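Local coordinates for attaching and effacing protein, pathogenesis factor (Escherichia coli, PDB 4E9L) that acts as a broadly conserved adhesin of the intimin/invasin family, its immunoglobulin-like domains, three of them modelled here, probably helping the bacterium attach to host cells, at residues S95-N99 / T110-T114; L235-E241 / K265-V271. All blocks are in the same frame, centred on the assembly; numbering follows the deposited sequence. Where two conformers were deposited one is given.

Contact 1: S95-N99 / T110-T114; sequences SITLN and TAIWT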
ATOM      1  N   SER A  95      42.867   4.050 -15.743  1.00 14.53           N
ATOM      2  CA  SER A  95      41.634   3.825 -14.998  1.00 14.71           C
ATOM      3  C   SER A  95      40.979   5.113 -14.526  1.00 16.78           C
ATOM      4  O   SER A  95      41.575   6.209 -14.568  1.00 14.74           O
ATOM      5  CB  SER A  95      41.915   2.900 -13.810  1.00 18.78           C
ATOM      6  OG  SER A  95      42.821   3.555 -12.938  1.00 27.41           O
ATOM      7  N   ILE A  96      39.752   4.973 -14.049  1.00 13.26           N
ATOM      8  CA  ILE A  96      39.014   6.113 -13.518  1.00 12.67           C
ATOM      9  C   ILE A  96      38.269   5.710 -12.244  1.00 16.37           C
ATOM     10  O   ILE A  96      37.644   4.637 -12.195  1.00 13.53           O
ATOM     11  CB  ILE A  96      38.105   6.798 -14.587  1.00 15.64           C
ATOM     12  CG1 ILE A  96      37.354   8.021 -13.970  1.00 16.85           C
ATOM     13  CG2 ILE A  96      37.139   5.778 -15.265  1.00 15.44           C
ATOM     14  CD1 ILE A  96      36.788   9.014 -14.898  1.00 26.35           C
ATOM     15  N   THR A  97      38.296   6.614 -11.256  1.00 13.86           N
ATOM     16  CA  THR A  97      37.601   6.478  -9.976  1.00 15.32           C
ATOM     17  C   THR A  97      36.707   7.692  -9.745  1.00 18.88           C
ATOM     18  O   THR A  97      37.086   8.818 -10.085  1.00 19.32           O
ATOM     19  CB  THR A  97      38.673   6.291  -8.851  1.00 21.45           C
ATOM     20  OG1 THR A  97      39.259   4.994  -9.010  1.00 21.57           O
ATOM     21  CG2 THR A  97      38.111   6.391  -7.431  1.00 21.99           C
ATOM     22  N   LEU A  98      35.539   7.462  -9.127  1.00 14.75           N
ATOM     23  CA  LEU A  98      34.629   8.514  -8.663  1.00 14.29           C
ATOM     24  C   LEU A  98      34.614   8.495  -7.153  1.00 17.41           C
ATOM     25  O   LEU A  98      34.453   7.428  -6.554  1.00 16.30           O
ATOM     26  CB  LEU A  98      33.193   8.346  -9.197  1.00 14.45           C
ATOM     27  CG  LEU A  98      33.024   8.565 -10.685  1.00 19.08           C
ATOM     28  CD1 LEU A  98      31.682   7.971 -11.146  1.00 19.91           C
ATOM     29  CD2 LEU A  98      33.123  10.073 -11.038  1.00 21.12           C
ATOM     30  N   ASN A  99      34.770   9.665  -6.537  1.00 14.19           N
ATOM     31  CA  ASN A  99      34.789   9.777  -5.075  1.00 15.05           C
ATOM     32  C   ASN A  99      33.879  10.878  -4.534  1.00 18.52           C
ATOM     33  O   ASN A  99      34.010  12.019  -4.975  1.00 16.85           O
ATOM     34  CB  ASN A  99      36.225   9.967  -4.582  1.00 16.27           C
ATOM     35  CG  ASN A  99      36.369   9.713  -3.110  1.00 31.21           C
ATOM     36  OD1 ASN A  99      35.903   8.700  -2.590  1.00 17.01           O
ATOM     37  ND2 ASN A  99      36.938  10.673  -2.393  1.00 24.11           N
ATOM     38  N   THR A 110      33.912  13.701  -7.198  1.00 14.20           N
ATOM     39  CA  THR A 110      35.196  13.977  -7.846  1.00 15.23           C
ATOM     40  C   THR A 110      35.547  12.821  -8.768  1.00 18.30           C
ATOM     41  O   THR A 110      35.404  11.680  -8.368  1.00 15.53           O
ATOM     42  CB  THR A 110      36.299  14.231  -6.803  1.00 22.35           C
ATOM     43  OG1 THR A 110      35.872  15.285  -5.933  1.00 22.08           O
ATOM     44  CG2 THR A 110      37.648  14.597  -7.446  1.00 20.53           C
ATOM     45  N   ALA A 111      36.029  13.120  -9.983  1.00 17.29           N
ATOM     46  CA  ALA A 111      36.496  12.101 -10.927  1.00 16.10           C
ATOM     47  C   ALA A 111      38.013  12.146 -10.897  1.00 18.84           C
ATOM     48  O   ALA A 111      38.594  13.218 -11.038  1.00 18.26           O
ATOM     49  CB  ALA A 111      35.993  12.399 -12.336  1.00 17.07           C
ATOM     50  N   ILE A 112      38.649  10.989 -10.709  1.00 14.44           N
ATOM     51  CA  ILE A 112      40.097  10.851 -10.667  1.00 14.74           C
ATOM     52  C   ILE A 112      40.501   9.842 -11.740  1.00 17.00           C
ATOM     53  O   ILE A 112      40.253   8.642 -11.605  1.00 16.90           O
ATOM     54  CB  ILE A 112      40.684  10.459  -9.279  1.00 18.51           C
ATOM     55  CG1 ILE A 112      40.068  11.299  -8.114  1.00 20.16           C
ATOM     56  CG2 ILE A 112      42.222  10.589  -9.313  1.00 18.01           C
ATOM     57  CD1 ILE A 112      38.991  10.514  -7.293  1.00 28.41           C
ATOM     58  N   TRP A 113      41.105  10.345 -12.798  1.00 13.10           N
ATOM     59  CA  TRP A 113      41.542   9.541 -13.922  1.00 13.81           C
ATOM     60  C   TRP A 113      43.054   9.341 -13.824  1.00 16.96           C
ATOM     61  O   TRP A 113      43.823  10.311 -13.728  1.00 18.17           O
ATOM     62  CB  TRP A 113      41.143  10.268 -15.215  1.00 13.76           C
ATOM     63  CG  TRP A 113      41.754   9.784 -16.496  1.00 15.95           C
ATOM     64  CD1 TRP A 113      42.067   8.497 -16.850  1.00 18.55           C
ATOM     65  CD2 TRP A 113      42.000  10.589 -17.651  1.00 17.47           C
ATOM     66  NE1 TRP A 113      42.539   8.464 -18.144  1.00 18.30           N
ATOM     67  CE2 TRP A 113      42.506   9.736 -18.660  1.00 21.35           C
ATOM     68  CE3 TRP A 113      41.783  11.946 -17.954  1.00 21.04           C
ATOM     69  CZ2 TRP A 113      42.898  10.219 -19.913  1.00 22.33           C
ATOM     70  CZ3 TRP A 113      42.128  12.410 -19.214  1.00 23.99           C
ATOM     71  CH2 TRP A 113      42.643  11.541 -20.191  1.00 24.65           C
ATOM     72  N   THR A 114      43.469   8.087 -13.844  1.00 12.16           N
ATOM     73  CA  THR A 114      44.870   7.682 -13.776  1.00 12.20           C
ATOM     74  C   THR A 114      45.251   7.300 -15.197  1.00 17.31           C
ATOM     75  O   THR A 114      44.724   6.332 -15.730  1.00 16.75           O
ATOM     76  CB  THR A 114      45.059   6.550 -12.760  1.00 19.30           C
ATOM     77  OG1 THR A 114      44.568   6.989 -11.501  1.00 21.67           O
ATOM     78  CG2 THR A 114      46.525   6.133 -12.620  1.00 19.15           C
TER
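The opening beta hairpin of a bacterial immunoglobulin-like domain, where strand 95-99 runs antiparallel to residues 110-114, illustrates how one sheet can carry two unlike faces. Three hydrogen-bonded pairs, S95 with T114, T97 with I112 and N99 with T110, alternate with two non-hydrogen-bonded ones. The bond from I112 N to T97 O is 2.7 Å long and nearly straight, 170° at the hydrogen, and T97 N bonds back to I112 O. Between this pair and S95/T114, I96 CA rests 3.4 Å from I112 O in a CA-H...O contact.

I96, L98, A111 and W113 share the inward face. The L98 branch ending in CD2 leans toward the partner strand and meets A111 CB at 3.9 Å, while I96 CD1 stops 4.3 Å from the same methyl group. W113 has its CG anti to the backbone N (chi1 167°), a setting in which the indole edge at CD1 lies 3.3 Å from S95 O, with the oxygen in the plane of the ring. Its NE1 bonds to A178 O, and the ring also meets W146 and W154. The other face is mostly polar, with I112 set among S95, T97, N99, T110 and T114; I112 CD1 reaches diagonally across to N99 CB, 3.9 Å away, and T110 OG1 is bonded to Q157.

Beyond the hairpin, I96 and L98 pack on V169 and A183 of the facing sheet. An antiparallel hairpin whose side chains alternate between the outer surface and the core between the sheets is typical of the two-sheet immunoglobulin-like sandwich.

Contact 2: L235-E241 / K265-V271; sequences LTGTASE and KTGELRV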
ATOM      1  N   LEU A 235      -0.856   4.573  14.225  1.00 19.25           N
ATOM      2  CA  LEU A 235      -2.299   4.410  14.037  1.00 19.58           C
ATOM      3  C   LEU A 235      -3.013   5.332  15.022  1.00 24.09           C
ATOM      4  O   LEU A 235      -2.685   5.331  16.202  1.00 24.36           O
ATOM      5  CB  LEU A 235      -2.747   2.943  14.273  1.00 19.05           C
ATOM      6  CG  LEU A 235      -2.253   1.876  13.279  1.00 22.76           C
ATOM      7  CD1 LEU A 235      -2.915   0.539  13.568  1.00 22.27           C
ATOM      8  CD2 LEU A 235      -2.597   2.250  11.820  1.00 23.94           C
ATOM      9  N   THR A 236      -3.954   6.132  14.541  1.00 20.79           N
ATOM     10  CA  THR A 236      -4.720   7.057  15.392  1.00 21.80           C
ATOM     11  C   THR A 236      -6.209   6.977  15.048  1.00 25.15           C
ATOM     12  O   THR A 236      -6.579   6.397  14.026  1.00 23.62           O
ATOM     13  CB  THR A 236      -4.180   8.497  15.315  1.00 29.01           C
ATOM     14  OG1 THR A 236      -4.215   8.949  13.961  1.00 31.47           O
ATOM     15  CG2 THR A 236      -2.778   8.645  15.887  1.00 29.21           C
ATOM     16  N   GLY A 237      -7.041   7.552  15.916  1.00 22.23           N
ATOM     17  CA  GLY A 237      -8.483   7.574  15.726  1.00 21.57           C
ATOM     18  C   GLY A 237      -9.182   6.554  16.592  1.00 23.98           C
ATOM     19  O   GLY A 237      -8.536   5.702  17.221  1.00 21.12           O
ATOM     20  N   THR A 238     -10.508   6.656  16.646  1.00 21.92           N
ATOM     21  CA  THR A 238     -11.411   5.795  17.431  1.00 21.65           C
ATOM     22  C   THR A 238     -11.082   4.312  17.257  1.00 23.15           C
ATOM     23  O   THR A 238     -10.982   3.571  18.228  1.00 21.13           O
ATOM     24  CB  THR A 238     -12.870   6.094  17.004  1.00 33.67           C
ATOM     25  OG1 THR A 238     -13.162   7.466  17.272  1.00 39.83           O
ATOM     26  CG2 THR A 238     -13.898   5.191  17.683  1.00 36.20           C
ATOM     27  N   ALA A 239     -10.899   3.895  16.017  1.00 19.44           N
ATOM     28  CA  ALA A 239     -10.685   2.495  15.673  1.00 18.61           C
ATOM     29  C   ALA A 239      -9.223   1.980  15.736  1.00 21.89           C
ATOM     30  O   ALA A 239      -8.987   0.802  15.449  1.00 21.74           O
ATOM     31  CB  ALA A 239     -11.351   2.192  14.332  1.00 18.12           C
ATOM     32  N   SER A 240      -8.255   2.844  16.132  1.00 18.25           N
ATOM     33  CA  SER A 240      -6.834   2.473  16.259  1.00 17.78           C
ATOM     34  C   SER A 240      -6.573   1.471  17.396  1.00 23.89           C
ATOM     35  O   SER A 240      -5.634   0.695  17.281  1.00 23.38           O
ATOM     36  CB  SER A 240      -5.938   3.702  16.400  1.00 19.20           C
ATOM     37  OG  SER A 240      -6.289   4.467  17.541  1.00 22.90           O
ATOM     38  N   GLU A 241      -7.416   1.466  18.462  1.00 21.84           N
ATOM     39  CA  GLU A 241      -7.294   0.546  19.603  1.00 22.49           C
ATOM     40  C   GLU A 241      -7.597  -0.867  19.179  1.00 25.70           C
ATOM     41  O   GLU A 241      -8.746  -1.161  18.864  1.00 24.99           O
ATOM     42  CB  GLU A 241      -8.270   0.936  20.722  1.00 24.87           C
ATOM     43  CG  GLU A 241      -7.577   1.338  21.995  1.00 33.76           C
ATOM     44  CD  GLU A 241      -8.589   1.497  23.106  1.00 46.23           C
ATOM     45  OE1 GLU A 241      -8.463   0.769  24.116  1.00 45.60           O
ATOM     46  OE2 GLU A 241      -9.566   2.261  22.922  1.00 30.66           O
ATOM     47  N   LYS A 265     -13.085  -2.787  17.171  1.00 18.37           N
ATOM     48  CA  LYS A 265     -13.586  -1.427  17.371  1.00 18.37           C
ATOM     49  C   LYS A 265     -13.874  -0.774  16.027  1.00 19.59           C
ATOM     50  O   LYS A 265     -12.990  -0.727  15.174  1.00 19.24           O
ATOM     51  CB  LYS A 265     -12.552  -0.610  18.171  1.00 20.42           C
ATOM     52  CG  LYS A 265     -13.180   0.453  19.043  1.00 35.95           C
ATOM     53  CD  LYS A 265     -12.164   1.028  20.008  1.00 36.38           C
ATOM     54  CE  LYS A 265     -12.774   2.123  20.843  1.00 47.56           C
ATOM     55  NZ  LYS A 265     -11.729   3.074  21.321  1.00 64.35           N
ATOM     56  N   THR A 266     -15.120  -0.310  15.822  1.00 15.88           N
ATOM     57  CA  THR A 266     -15.507   0.349  14.563  1.00 14.76           C
ATOM     58  C   THR A 266     -15.224   1.858  14.689  1.00 20.51           C
ATOM     59  O   THR A 266     -15.029   2.363  15.800  1.00 20.03           O
ATOM     60  CB  THR A 266     -16.978   0.090  14.210  1.00 19.32           C
ATOM     61  OG1 THR A 266     -17.811   0.684  15.213  1.00 19.20           O
ATOM     62  CG2 THR A 266     -17.299  -1.405  14.002  1.00 16.98           C
ATOM     63  N   GLY A 267     -15.254   2.562  13.564  1.00 17.77           N
ATOM     64  CA  GLY A 267     -15.028   3.999  13.542  1.00 17.91           C
ATOM     65  C   GLY A 267     -13.860   4.407  12.668  1.00 22.24           C
ATOM     66  O   GLY A 267     -13.316   3.592  11.912  1.00 20.54           O
ATOM     67  N   GLU A 268     -13.454   5.678  12.784  1.00 20.25           N
ATOM     68  CA  GLU A 268     -12.346   6.218  12.012  1.00 21.06           C
ATOM     69  C   GLU A 268     -10.989   5.692  12.466  1.00 22.09           C
ATOM     70  O   GLU A 268     -10.735   5.505  13.655  1.00 20.29           O
ATOM     71  CB  GLU A 268     -12.349   7.765  12.000  1.00 23.69           C
ATOM     72  CG  GLU A 268     -13.512   8.399  11.246  1.00 43.24           C
ATOM     73  CD  GLU A 268     -13.768   7.941   9.817  1.00 73.79           C
ATOM     74  OE1 GLU A 268     -12.825   7.975   8.991  1.00 71.74           O
ATOM     75  OE2 GLU A 268     -14.929   7.574   9.520  1.00 66.69           O
ATOM     76  N   LEU A 269     -10.119   5.493  11.497  1.00 18.96           N
ATOM     77  CA  LEU A 269      -8.750   5.039  11.663  1.00 19.21           C
ATOM     78  C   LEU A 269      -7.850   5.782  10.660  1.00 21.93           C
ATOM     79  O   LEU A 269      -8.201   5.904   9.486  1.00 22.10           O
ATOM     80  CB  LEU A 269      -8.716   3.513  11.392  1.00 19.59           C
ATOM     81  CG  LEU A 269      -7.375   2.788  11.504  1.00 24.31           C
ATOM     82  CD1 LEU A 269      -6.726   3.060  12.827  1.00 25.33           C
ATOM     83  CD2 LEU A 269      -7.568   1.287  11.361  1.00 27.35           C
ATOM     84  N   ARG A 270      -6.701   6.271  11.131  1.00 18.37           N
ATOM     85  CA  ARG A 270      -5.717   6.960  10.293  0.50 18.33           C
ATOM     86  C   ARG A 270      -4.384   6.250  10.430  1.00 22.59           C
ATOM     87  O   ARG A 270      -4.018   5.855  11.542  1.00 20.92           O
ATOM     88  CB  ARG A 270      -5.572   8.445  10.685  0.50 20.09           C
ATOM     89  CG  ARG A 270      -6.795   9.283  10.331  0.50 30.39           C
ATOM     90  CD  ARG A 270      -6.713  10.719  10.836  0.50 37.39           C
ATOM     91  NE  ARG A 270      -6.639  10.817  12.298  0.50 40.32           N
ATOM     92  CZ  ARG A 270      -7.680  10.734  13.120  0.50 51.83           C
ATOM     93  NH1 ARG A 270      -8.901  10.520  12.640  0.50 44.79           N
ATOM     94  NH2 ARG A 270      -7.507  10.847  14.428  0.50 34.18           N
ATOM     95  N   VAL A 271      -3.676   6.063   9.299  1.00 18.29           N
ATOM     96  CA  VAL A 271      -2.387   5.403   9.263  1.00 17.56           C
ATOM     97  C   VAL A 271      -1.335   6.338   8.711  1.00 20.76           C
ATOM     98  O   VAL A 271      -1.464   6.841   7.592  1.00 20.60           O
ATOM     99  CB  VAL A 271      -2.392   4.003   8.561  1.00 20.48           C
ATOM    100  CG1 VAL A 271      -2.998   4.052   7.168  1.00 20.26           C
ATOM    101  CG2 VAL A 271      -0.988   3.370   8.529  1.00 19.98           C
TER
HETATM  102  O   HOH W   1      -2.164   8.337  12.326  1.00 25.88           O
HETATM  103  O   HOH W   2     -15.412   7.392  14.972  1.00 19.23           O
HETATM  104  O   HOH W   3     -10.394  -1.409  14.751  1.00 19.20           O
HETATM  105  O   HOH W   4     -10.040  -2.466  17.185  1.00 35.58           O
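K265 reaches across to the turn that follows strand 231-236, and its side chain touches that turn along its length. Its CB lies 3.9 Å from E241 O; CG and CD then pass T238 O, CD at 3.3 Å. CE comes close to both T238 O and E241 OE2. At the tip, NZ makes a salt bridge of 2.8 Å with E241 OE2, on the anti side of the carboxylate and 25° out of its plane, and a weak bond to T238 O. The chain is extended beyond CG, which carries the ammonium group over the turn.

Here an edge strand of the immunoglobulin-like sandwich leaves its sheet: T236 and R270 form the last antiparallel hydrogen-bonded pair, and beyond G237 the chain coils into a tight turn. G237 O accepts from both the backbone N and OG of S240, while A239 N regains the neighbouring strand by bonding E268 O at 2.9 Å. A239 CB points at that strand, 3.4 Å from G267 O. Toward the sandwich interior L269 turns its CG directly opposite its own N (chi1 180°), bringing CD1 tightly against S240 CA at 3.5 Å. Farther along, L235 CD2 lies beside V271 CB, 3.7 Å away.

How the contacts relate
From the N terminus of the modelled chain, contact 1 comes first: ten residues separate its segments, and it closes the short hairpin loop of the first modelled immunoglobulin-like domain. The chain completes that domain and enters the second before contact 2 opens. There a longer excursion of 23 residues, including strands 244-252 and 255-261 of the other sheet, is closed where 265-271 returns to 235-241. The two neither nest nor cross but follow in series; the centres of contact 1 and contact 2 are about 54 Å apart, and the nearest atoms of contact 1 and contact 2 about 38 Å apart. Contact 1 joins neighbouring strands at the edge of one sheet, contact 2 an edge strand and its turn to strand 267-275.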